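Local coordinates for putative DNA-binding protein (Salmonella choleraesuis, PDB 2HX0), which probably binds DNA, is built around a PCC domain, carries magnesium at a site of three histidines, and assembles from three subunits, at residues R24-P27 and G28-V31; F38-Q41 and N42-R45; A136-G139 and Y140-H144. The protein carries 2 engineered substitutions. All blocks are in the same frame, centred on the assembly; numbering follows the deposited sequence.

Interaction 1: R24-P27 and G28-V31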
loop_
_atom_site.group_PDB
_atom_site.type_symbol
_atom_site.label_atom_id
_atom_site.label_comp_id
_atom_site.label_asym_id
_atom_site.label_seq_id
_atom_site.Cartn_x
_atom_site.Cartn_y
_atom_site.Cartn_z
ATOM N N ARG A 24 1.880 -17.071 -1.268
ATOM C CA ARG A 24 2.808 -16.979 -0.160
ATOM C C ARG A 24 4.150 -17.540 -0.591
ATOM O O ARG A 24 4.222 -18.669 -1.077
ATOM C CB ARG A 24 2.298 -17.783 1.032
ATOM C CG ARG A 24 3.226 -17.706 2.224
ATOM C CD ARG A 24 3.535 -19.075 2.786
ATOM N NE ARG A 24 4.691 -19.018 3.675
ATOM C CZ ARG A 24 5.246 -20.078 4.252
ATOM N NH1 ARG A 24 4.749 -21.291 4.040
ATOM N NH2 ARG A 24 6.302 -19.926 5.039
ATOM N N LEU A 25 5.208 -16.755 -0.418
ATOM C CA LEU A 25 6.544 -17.212 -0.781
ATOM C C LEU A 25 7.178 -17.891 0.427
ATOM O O LEU A 25 6.844 -17.582 1.574
ATOM C CB LEU A 25 7.404 -16.043 -1.254
ATOM C CG LEU A 25 6.841 -15.263 -2.453
ATOM C CD1 LEU A 25 7.895 -14.279 -2.933
ATOM C CD2 LEU A 25 6.454 -16.216 -3.588
ATOM N N LEU A 26 8.099 -18.808 0.154
ATOM C CA LEU A 26 8.757 -19.590 1.195
ATOM C C LEU A 26 10.136 -19.100 1.625
ATOM O O LEU A 26 10.803 -18.365 0.902
ATOM C CB LEU A 26 8.885 -21.042 0.728
ATOM C CG LEU A 26 7.617 -21.740 0.233
ATOM C CD1 LEU A 26 7.957 -23.167 -0.179
ATOM C CD2 LEU A 26 6.564 -21.736 1.323
ATOM N N PRO A 27 10.580 -19.517 2.821
ATOM C CA PRO A 27 11.892 -19.119 3.335
ATOM C C PRO A 27 13.000 -19.434 2.330
ATOM O O PRO A 27 13.001 -20.499 1.706
ATOM C CB PRO A 27 12.021 -19.945 4.609
ATOM C CG PRO A 27 10.603 -20.004 5.102
ATOM C CD PRO A 27 9.840 -20.303 3.828
ATOM N N GLY A 28 13.925 -18.494 2.165
ATOM C CA GLY A 28 15.038 -18.698 1.257
ATOM C C GLY A 28 14.823 -18.301 -0.187
ATOM O O GLY A 28 15.787 -18.150 -0.937
ATOM N N GLN A 29 13.571 -18.125 -0.593
ATOM C CA GLN A 29 13.303 -17.753 -1.973
ATOM C C GLN A 29 13.616 -16.282 -2.224
ATOM O O GLN A 29 13.460 -15.433 -1.342
ATOM C CB GLN A 29 11.845 -18.054 -2.341
ATOM C CG GLN A 29 11.467 -19.533 -2.244
ATOM C CD GLN A 29 10.090 -19.823 -2.814
ATOM O OE1 GLN A 29 9.113 -19.159 -2.472
ATOM N NE2 GLN A 29 10.005 -20.824 -3.683
ATOM N N GLU A 30 14.077 -15.996 -3.435
ATOM C CA GLU A 30 14.415 -14.637 -3.836
ATOM C C GLU A 30 13.143 -14.032 -4.440
ATOM O O GLU A 30 12.518 -14.624 -5.319
ATOM C CB GLU A 30 15.567 -14.686 -4.846
ATOM C CG GLU A 30 16.218 -13.350 -5.166
ATOM C CD GLU A 30 15.437 -12.567 -6.190
ATOM O OE1 GLU A 30 14.954 -13.191 -7.157
ATOM O OE2 GLU A 30 15.312 -11.333 -6.038
ATOM N N VAL A 31 12.767 -12.852 -3.956
ATOM C CA VAL A 31 11.536 -12.195 -4.390
ATOM C C VAL A 31 11.376 -11.856 -5.868
ATOM O O VAL A 31 10.354 -12.191 -6.468
ATOM C CB VAL A 31 11.287 -10.923 -3.552
ATOM C CG1 VAL A 31 9.931 -10.316 -3.900
ATOM C CG2 VAL A 31 11.324 -11.280 -2.079
#
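The side-chain OE1 of Q29 accepts the backbone N-H of L26 at 2.8 Å, N to OE1. The bond is nearly straight, 170° at the hydrogen. The N-H arrives from above the carbonyl plane of the amide, not along a lone pair. A second bond runs the other way, from Q29 N to L26 O, at 3.2 Å. L26 and Q29 therefore grip each other twice, once through the side chain and once through the backbone. Beyond CG the Q29 chain is extended, and it lies beside the L26 side chain, pointing the same way. L26 CB comes within 3.7 Å of Q29 OE1. The L25 side chain crosses that of Q29 at about a right angle, and its CB lies 3.8 Å from OE1. L25 also packs on V114 and L118 of strand 113-124. Just past the turn, E30 takes the N-cap position of helix 31-42 and caps S33 N. P27 packs on I137 of a neighbouring subunit. P27 and G28 fill the two central positions, and the positive phi of G28, 88°, suits glycine. This is a type II beta turn, L26 to Q29, leading from strand 15-25 towards helix 31-42.

Interaction 2: F38-Q41 and N42-R45. Engineered in segment 42-45: R45 (natural residue His).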
loop_
_atom_site.group_PDB
_atom_site.type_symbol
_atom_site.label_atom_id
_atom_site.label_comp_id
_atom_site.label_asym_id
_atom_site.label_seq_id
_atom_site.Cartn_x
_atom_site.Cartn_y
_atom_site.Cartn_z
ATOM N N PHE A 38 5.730 -16.030 -11.210
ATOM C CA PHE A 38 4.279 -15.970 -11.079
ATOM C C PHE A 38 3.677 -15.224 -12.269
ATOM O O PHE A 38 2.625 -15.599 -12.791
ATOM C CB PHE A 38 3.899 -15.262 -9.781
ATOM C CG PHE A 38 2.472 -15.480 -9.371
ATOM C CD1 PHE A 38 2.094 -16.661 -8.740
ATOM C CD2 PHE A 38 1.503 -14.516 -9.629
ATOM C CE1 PHE A 38 0.765 -16.886 -8.366
ATOM C CE2 PHE A 38 0.166 -14.725 -9.260
ATOM C CZ PHE A 38 -0.204 -15.913 -8.627
ATOM N N VAL A 39 4.342 -14.160 -12.692
ATOM C CA VAL A 39 3.873 -13.392 -13.838
ATOM C C VAL A 39 3.883 -14.265 -15.089
ATOM O O VAL A 39 2.941 -14.237 -15.880
ATOM C CB VAL A 39 4.757 -12.155 -14.071
ATOM C CG1 VAL A 39 4.520 -11.591 -15.460
ATOM C CG2 VAL A 39 4.435 -11.104 -13.023
ATOM N N GLN A 40 4.946 -15.047 -15.259
ATOM C CA GLN A 40 5.059 -15.927 -16.414
ATOM C C GLN A 40 4.033 -17.047 -16.353
ATOM O O GLN A 40 3.395 -17.369 -17.351
ATOM C CB GLN A 40 6.466 -16.523 -16.494
ATOM C CG GLN A 40 7.509 -15.573 -17.056
ATOM C CD GLN A 40 7.222 -15.197 -18.503
ATOM O OE1 GLN A 40 6.986 -16.063 -19.345
ATOM N NE2 GLN A 40 7.245 -13.900 -18.795
ATOM N N GLN A 41 3.869 -17.640 -15.178
ATOM C CA GLN A 41 2.915 -18.730 -15.037
ATOM C C GLN A 41 1.497 -18.326 -15.409
ATOM O O GLN A 41 0.760 -19.104 -16.017
ATOM C CB GLN A 41 2.913 -19.272 -13.609
ATOM C CG GLN A 41 1.794 -20.275 -13.374
ATOM C CD GLN A 41 1.882 -20.980 -12.041
ATOM O OE1 GLN A 41 1.000 -21.764 -11.691
ATOM N NE2 GLN A 41 2.945 -20.715 -11.291
ATOM N N ASN A 42 1.121 -17.105 -15.047
ATOM C CA ASN A 42 -0.223 -16.623 -15.319
ATOM C C ASN A 42 -0.313 -15.641 -16.481
ATOM O O ASN A 42 -1.381 -15.085 -16.744
ATOM C CB ASN A 42 -0.799 -15.988 -14.053
ATOM C CG ASN A 42 -0.909 -16.976 -12.913
ATOM O OD1 ASN A 42 -0.075 -17.001 -12.008
ATOM N ND2 ASN A 42 -1.933 -17.812 -12.964
ATOM N N GLN A 43 0.800 -15.451 -17.180
ATOM C CA GLN A 43 0.863 -14.543 -18.320
ATOM C C GLN A 43 0.218 -13.197 -18.004
ATOM O O GLN A 43 -0.608 -12.693 -18.764
ATOM C CB GLN A 43 0.186 -15.178 -19.537
ATOM C CG GLN A 43 0.937 -16.384 -20.087
ATOM C CD GLN A 43 2.276 -16.003 -20.687
ATOM O OE1 GLN A 43 2.338 -15.324 -21.714
ATOM N NE2 GLN A 43 3.358 -16.425 -20.043
ATOM N N LEU A 44 0.602 -12.618 -16.873
ATOM C CA LEU A 44 0.061 -11.327 -16.463
ATOM C C LEU A 44 0.637 -10.218 -17.344
ATOM O O LEU A 44 1.851 -10.135 -17.536
ATOM C CB LEU A 44 0.392 -11.071 -14.990
ATOM C CG LEU A 44 -0.089 -12.158 -14.019
ATOM C CD1 LEU A 44 0.213 -11.732 -12.584
ATOM C CD2 LEU A 44 -1.582 -12.406 -14.209
ATOM N N ARG A 45 -0.239 -9.361 -17.864
ATOM C CA ARG A 45 0.183 -8.277 -18.747
ATOM C C ARG A 45 0.043 -6.871 -18.167
ATOM O O ARG A 45 0.552 -5.916 -18.745
ATOM C CB ARG A 45 -0.596 -8.326 -20.069
ATOM C CG ARG A 45 -0.518 -9.646 -20.829
ATOM C CD ARG A 45 0.908 -10.024 -21.177
ATOM N NE ARG A 45 1.565 -9.042 -22.035
ATOM C CZ ARG A 45 1.253 -8.822 -23.309
ATOM N NH1 ARG A 45 1.914 -7.902 -24.000
ATOM N NH2 ARG A 45 0.286 -9.517 -23.894
#
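The Q43 amide turns back on the end of helix 31-42, which closes in a Schellman motif, and its NE2 donates to Q40 O at 2.9 Å. The acceptor lies near the plane of the Q43 amide, and the donor meets a lone pair in the carbonyl plane. Q43 reaches this position because the chain folds back at chi2, -67°. L44 N bonds V39 O at 3.0 Å, also on a lone pair. Q43 has positive phi, and a weak bond joins Q43 N to Q40 O. These two backbone bonds make the motif. Q40 O thus takes two donors, one from the backbone and one from the side chain of Q43. One turn back, the N-H of N42 still reaches F38 O at 3.1 Å, as in a regular helix. Packing follows outside the bonds. The N42 side chain lies over one face of the F38 ring. L44 also approaches the ring, its CD1 4.3 Å from F38 CD2. Y21 of strand 15-25 meets F38 ring to ring, nearly perpendicular, and also touches N42 and L44. Past the motif, the engineered R45, His in nature, uses its backbone N to bond E124. The apolar contact usual across a Schellman motif is made here by V39 CG1, 4.2 Å from L44 CB.

Interaction 3: A136-G139 and Y140-H144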
loop_
_atom_site.group_PDB
_atom_site.type_symbol
_atom_site.label_atom_id
_atom_site.label_comp_id
_atom_site.label_asym_id
_atom_site.label_seq_id
_atom_site.Cartn_x
_atom_site.Cartn_y
_atom_site.Cartn_z
ATOM N N ALA A 136 10.786 10.528 -23.933
ATOM C CA ALA A 136 11.711 11.567 -24.367
ATOM C C ALA A 136 11.941 12.608 -23.278
ATOM O O ALA A 136 12.933 13.338 -23.302
ATOM C CB ALA A 136 11.178 12.239 -25.626
ATOM N N ILE A 137 11.023 12.670 -22.320
ATOM C CA ILE A 137 11.119 13.633 -21.235
ATOM C C ILE A 137 12.048 13.180 -20.112
ATOM O O ILE A 137 12.930 13.929 -19.696
ATOM C CB ILE A 137 9.727 13.924 -20.634
ATOM C CG1 ILE A 137 8.730 14.232 -21.755
ATOM C CG2 ILE A 137 9.810 15.102 -19.676
ATOM C CD1 ILE A 137 8.192 13.033 -22.494
ATOM N N SER A 138 11.860 11.954 -19.629
ATOM C CA SER A 138 12.688 11.434 -18.543
ATOM C C SER A 138 13.997 10.831 -19.034
ATOM O O SER A 138 14.987 10.809 -18.306
ATOM C CB SER A 138 11.921 10.371 -17.754
ATOM O OG SER A 138 11.821 9.166 -18.493
ATOM N N GLY A 139 13.995 10.336 -20.268
ATOM C CA GLY A 139 15.196 9.739 -20.821
ATOM C C GLY A 139 15.337 8.271 -20.467
ATOM O O GLY A 139 16.384 7.662 -20.701
ATOM N N TYR A 140 14.283 7.699 -19.894
ATOM C CA TYR A 140 14.284 6.291 -19.504
ATOM C C TYR A 140 13.026 5.629 -20.043
ATOM O O TYR A 140 12.103 6.314 -20.480
ATOM C CB TYR A 140 14.280 6.158 -17.978
ATOM C CG TYR A 140 15.429 6.840 -17.275
ATOM C CD1 TYR A 140 16.732 6.369 -17.408
ATOM C CD2 TYR A 140 15.210 7.946 -16.459
ATOM C CE1 TYR A 140 17.797 6.985 -16.738
ATOM C CE2 TYR A 140 16.265 8.571 -15.786
ATOM C CZ TYR A 140 17.555 8.085 -15.928
ATOM O OH TYR A 140 18.600 8.696 -15.264
ATOM N N ASP A 141 12.986 4.299 -20.021
ATOM C CA ASP A 141 11.801 3.588 -20.480
ATOM C C ASP A 141 10.798 3.710 -19.340
ATOM O O ASP A 141 11.096 3.348 -18.203
ATOM C CB ASP A 141 12.119 2.116 -20.755
ATOM C CG ASP A 141 13.133 1.936 -21.869
ATOM O OD1 ASP A 141 13.018 2.632 -22.900
ATOM O OD2 ASP A 141 14.038 1.092 -21.713
ATOM N N GLU A 142 9.616 4.231 -19.646
ATOM C CA GLU A 142 8.587 4.439 -18.632
ATOM C C GLU A 142 7.320 3.650 -18.927
ATOM O O GLU A 142 7.135 3.137 -20.028
ATOM C CB GLU A 142 8.249 5.927 -18.547
ATOM C CG GLU A 142 9.454 6.826 -18.295
ATOM C CD GLU A 142 10.051 6.649 -16.911
ATOM O OE1 GLU A 142 9.490 5.873 -16.109
ATOM O OE2 GLU A 142 11.085 7.294 -16.620
ATOM N N LEU A 143 6.447 3.569 -17.931
ATOM C CA LEU A 143 5.204 2.831 -18.070
ATOM C C LEU A 143 4.297 3.349 -19.178
ATOM O O LEU A 143 3.978 4.537 -19.243
ATOM C CB LEU A 143 4.440 2.842 -16.742
ATOM C CG LEU A 143 3.098 2.106 -16.746
ATOM C CD1 LEU A 143 3.326 0.611 -16.981
ATOM C CD2 LEU A 143 2.398 2.337 -15.416
ATOM N N HIS A 144 3.885 2.435 -20.051
ATOM C CA HIS A 144 2.988 2.754 -21.151
ATOM C C HIS A 144 1.776 1.853 -20.954
ATOM O O HIS A 144 1.921 0.652 -20.739
ATOM C CB HIS A 144 3.659 2.458 -22.498
ATOM C CG HIS A 144 2.753 2.647 -23.675
ATOM N ND1 HIS A 144 2.120 3.841 -23.942
ATOM C CD2 HIS A 144 2.369 1.791 -24.651
ATOM C CE1 HIS A 144 1.383 3.712 -25.032
ATOM N NE2 HIS A 144 1.516 2.478 -25.481
#
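Y140 opens the segment by donating its backbone N-H to S138 OG, with 3.2 Å between Y140 N and OG. A serine oxygen bonded to the N-H two residues on is an ST turn. G139 sits at its middle with positive phi, 86°. The Y140 side chain folds back along the turn. Its CD2 is 3.4 Å from S138 O, and its CG is 3.5 Å from G139 C. The ring meets this backbone obliquely.

Strand 141-147 then pairs with strand 128-134, so the turn belongs to the loop of a two-stranded hairpin. E142 is the next residue to reach back. Its backbone bonds that of Q133, while its side chain turns to the loop. The chain bends at chi2, -68°, which brings the carboxylate to S138. S138 OG donates to E142 OE2 at 2.7 Å, and OE2 accepts on its anti lone pair, away from the other carboxylate oxygen. S138 CB follows at 3.4 Å from the same OE2. Further along, L143 packs on F130 of the partner strand and on E119 of a neighbouring subunit.

E142 also packs on R24 of that neighbour, and S138 on its P27. The E142 side chain is about 5 Å from that of an H91, a magnesium ligand. S138 OG both accepts and donates, so its proton direction is fixed by its two partners. The bond to S138 gives the buried E142 carboxylate a donor, and probably favours its charged form.

In the fold
All three are local contacts around chain reversals or helix ends, and within one chain none touches another. Interaction 1 leads from strand 15-25 towards helix 31-42, and interaction 2 closes that same helix. All three are partly buried. Interactions 1 and 2 each include two buried apolar residues, L25 and V31, then V39 and L44. Interaction 3 belongs to the separate two-stranded hairpin; there E142 is buried while G139 and Y140 are exposed. Its bonds run through a serine hydroxyl and a carboxylate; in interactions 1 and 2 a glutamine amide joins backbone bonds, with leucines packed beside them. In the trimer, the 136-144 region of one subunit packs against R24 and P27 of a neighbour.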